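Local coordinates for SAM dependent methyltransferase (Agrobacterium tumefaciens, PDB 2IGT), which binds S-adenosylmethionine and probably transfers its methyl group to an acceptor substrate, at residues I188-A191 against K192-Q195. Residues are numbered along the deposited sequence; the frame is centred on the assembly and turned at random.
Sequences IGWA and KENQ. With ACY (acetic acid), chain G.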
ATOM      1  N   ILE A 188      -7.921 -16.572   3.720  1.00 18.48           N
ATOM      2  CA  ILE A 188      -7.975 -17.699   4.676  1.00 18.30           C
ATOM      3  C   ILE A 188      -9.200 -17.495   5.567  1.00 18.48           C
ATOM      4  O   ILE A 188      -9.929 -18.438   5.841  1.00 18.52           O
ATOM      5  CB  ILE A 188      -6.692 -17.836   5.541  1.00 18.61           C
ATOM      6  CG1 ILE A 188      -5.468 -18.279   4.704  1.00 18.62           C
ATOM      7  CG2 ILE A 188      -6.921 -18.778   6.736  1.00 18.49           C
ATOM      8  CD1 ILE A 188      -5.543 -19.668   4.144  1.00 21.21           C
ATOM      9  N   GLY A 189      -9.408 -16.256   6.025  1.00 18.05           N
ATOM     10  CA  GLY A 189     -10.570 -15.934   6.857  1.00 18.83           C
ATOM     11  C   GLY A 189     -11.892 -16.249   6.171  1.00 18.05           C
ATOM     12  O   GLY A 189     -12.789 -16.804   6.788  1.00 17.51           O
ATOM     13  N   TRP A 190     -12.002 -15.913   4.891  1.00 18.77           N
ATOM     14  CA  TRP A 190     -13.185 -16.242   4.089  1.00 18.99           C
ATOM     15  C   TRP A 190     -13.405 -17.749   3.980  1.00 19.04           C
ATOM     16  O   TRP A 190     -14.531 -18.227   4.098  1.00 18.67           O
ATOM     17  CB  TRP A 190     -13.022 -15.700   2.653  1.00 19.57           C
ATOM     18  CG  TRP A 190     -13.022 -14.218   2.541  1.00 21.21           C
ATOM     19  CD1 TRP A 190     -13.533 -13.307   3.432  1.00 21.60           C
ATOM     20  CD2 TRP A 190     -12.531 -13.460   1.426  1.00 23.34           C
ATOM     21  NE1 TRP A 190     -13.363 -12.023   2.941  1.00 23.79           N
ATOM     22  CE2 TRP A 190     -12.746 -12.095   1.716  1.00 24.27           C
ATOM     23  CE3 TRP A 190     -11.907 -13.810   0.215  1.00 25.04           C
ATOM     24  CZ2 TRP A 190     -12.370 -11.073   0.830  1.00 23.20           C
ATOM     25  CZ3 TRP A 190     -11.530 -12.791  -0.663  1.00 24.12           C
ATOM     26  CH2 TRP A 190     -11.761 -11.441  -0.339  1.00 22.29           C
ATOM     27  N   ALA A 191     -12.325 -18.488   3.723  1.00 18.93           N
ATOM     28  CA  ALA A 191     -12.406 -19.936   3.606  1.00 19.17           C
ATOM     29  C   ALA A 191     -12.894 -20.560   4.919  1.00 19.38           C
ATOM     30  O   ALA A 191     -13.742 -21.463   4.917  1.00 19.29           O
ATOM     31  CB  ALA A 191     -11.048 -20.512   3.170  1.00 19.01           C
ATOM     32  N   LYS A 192     -12.352 -20.077   6.036  1.00 19.18           N
ATOM     33  CA  LYS A 192     -12.766 -20.531   7.371  1.00 19.37           C
ATOM     34  C   LYS A 192     -14.244 -20.244   7.641  1.00 19.88           C
ATOM     35  O   LYS A 192     -14.953 -21.085   8.208  1.00 20.17           O
ATOM     36  CB  LYS A 192     -11.890 -19.875   8.450  1.00 19.20           C
ATOM     37  CG  LYS A 192     -10.467 -20.439   8.520  1.00 18.99           C
ATOM     38  CD  LYS A 192      -9.656 -19.702   9.584  1.00 20.31           C
ATOM     39  CE  LYS A 192      -8.244 -20.230   9.680  1.00 23.53           C
ATOM     40  NZ  LYS A 192      -7.457 -19.449  10.670  1.00 20.47           N
ATOM     41  N   GLU A 193     -14.707 -19.055   7.250  1.00 19.38           N
ATOM     42  CA  GLU A 193     -16.129 -18.737   7.305  1.00 19.37           C
ATOM     43  C   GLU A 193     -16.963 -19.772   6.540  1.00 18.44           C
ATOM     44  O   GLU A 193     -18.008 -20.185   7.030  1.00 17.69           O
ATOM     45  CB  GLU A 193     -16.419 -17.337   6.759  1.00 19.71           C
ATOM     46  CG  GLU A 193     -16.129 -16.217   7.720  1.00 23.40           C
ATOM     47  CD  GLU A 193     -16.488 -14.867   7.140  1.00 26.77           C
ATOM     48  OE1 GLU A 193     -17.667 -14.671   6.788  1.00 27.47           O
ATOM     49  OE2 GLU A 193     -15.580 -14.007   7.020  1.00 29.95           O
ATOM     50  N   ASN A 194     -16.506 -20.162   5.344  1.00 17.84           N
ATOM     51  CA  ASN A 194     -17.157 -21.212   4.559  1.00 18.05           C
ATOM     52  C   ASN A 194     -17.111 -22.580   5.252  1.00 18.51           C
ATOM     53  O   ASN A 194     -18.105 -23.305   5.292  1.00 18.48           O
ATOM     54  CB  ASN A 194     -16.537 -21.298   3.151  1.00 17.67           C
ATOM     55  CG  ASN A 194     -16.875 -20.089   2.297  1.00 17.47           C
ATOM     56  OD1 ASN A 194     -17.857 -19.393   2.558  1.00 17.48           O
ATOM     57  ND2 ASN A 194     -16.078 -19.850   1.249  1.00 17.03           N
ATOM     58  N   GLN A 195     -15.959 -22.927   5.819  1.00 18.83           N
ATOM     59  CA  GLN A 195     -15.878 -24.152   6.609  1.00 18.37           C
ATOM     60  C   GLN A 195     -16.956 -24.207   7.726  1.00 19.70           C
ATOM     61  O   GLN A 195     -17.624 -25.244   7.936  1.00 19.57           O
ATOM     62  CB  GLN A 195     -14.460 -24.296   7.187  1.00 18.32           C
ATOM     63  CG  GLN A 195     -14.271 -25.550   8.077  1.00 18.09           C
ATOM     64  CD  GLN A 195     -12.968 -25.542   8.822  1.00 18.50           C
ATOM     65  OE1 GLN A 195     -12.369 -24.478   9.027  1.00 17.25           O
ATOM     66  NE2 GLN A 195     -12.509 -26.729   9.238  1.00 18.86           N
TER
HETATM   67  C   ACY G1009      -7.768 -16.054   9.575  1.00 62.83           C
HETATM   68  O   ACY G1009      -8.543 -16.954   9.925  1.00 63.02           O
HETATM   69  OXT ACY G1009      -6.549 -16.255   9.383  1.00 63.11           O
HETATM   70  CH3 ACY G1009      -8.345 -14.680   9.388  1.00 62.49           C
HETATM   71  O   HOH W   1     -16.729 -16.923   2.973  1.00 26.11           O
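I188 and K192, one helical turn apart, illustrate how an i to i+4 pair combines a backbone bond with side-chain packing. The carbonyl oxygen I188 O accepts K192 N at 2.9 Å. Because I188 CG2 stands anti to the backbone N, this methyl lies against the aliphatic lysine chain, with I188 CG2 to K192 CE at 3.5 Å. K192 is extended from CG to its tip, and its NZ donates to O of a bound acetic acid molecule, probably from the crystallisation liquor, at 2.8 Å. G189 O takes E193 N, while the acetic acid methyl CH3 sits 3.6 Å from G189 CA. W190 O has two donors: N194 N at 3.0 Å, and a water that also donates to N194 OD1 and so links backbone to side chain. The side chain of W190 lies about 6 Å from bound S-adenosylmethionine. E193 OE2 lies loosely off the indole edge, near the ring plane, 4.2 Å from W190 CD1. The carboxylate is turned 76° from the ring. A191 O closes the series by accepting Q195 N, and the A191 side chain touches H180 and W207 on the flanking strands. This helix, 185-198, is the crossover of a beta-alpha-beta unit between strands 177-181 and 205-208. The polar side chains of E193 and N194 find partners beyond this turn: E193 OE1 forms a salt bridge with R124, which would probably favour a charged carboxylate, and in buried N194, OD1 accepts L122 N as well as the water while ND2 donates to T164 O, tying the helix to strand 119-124 and a loop.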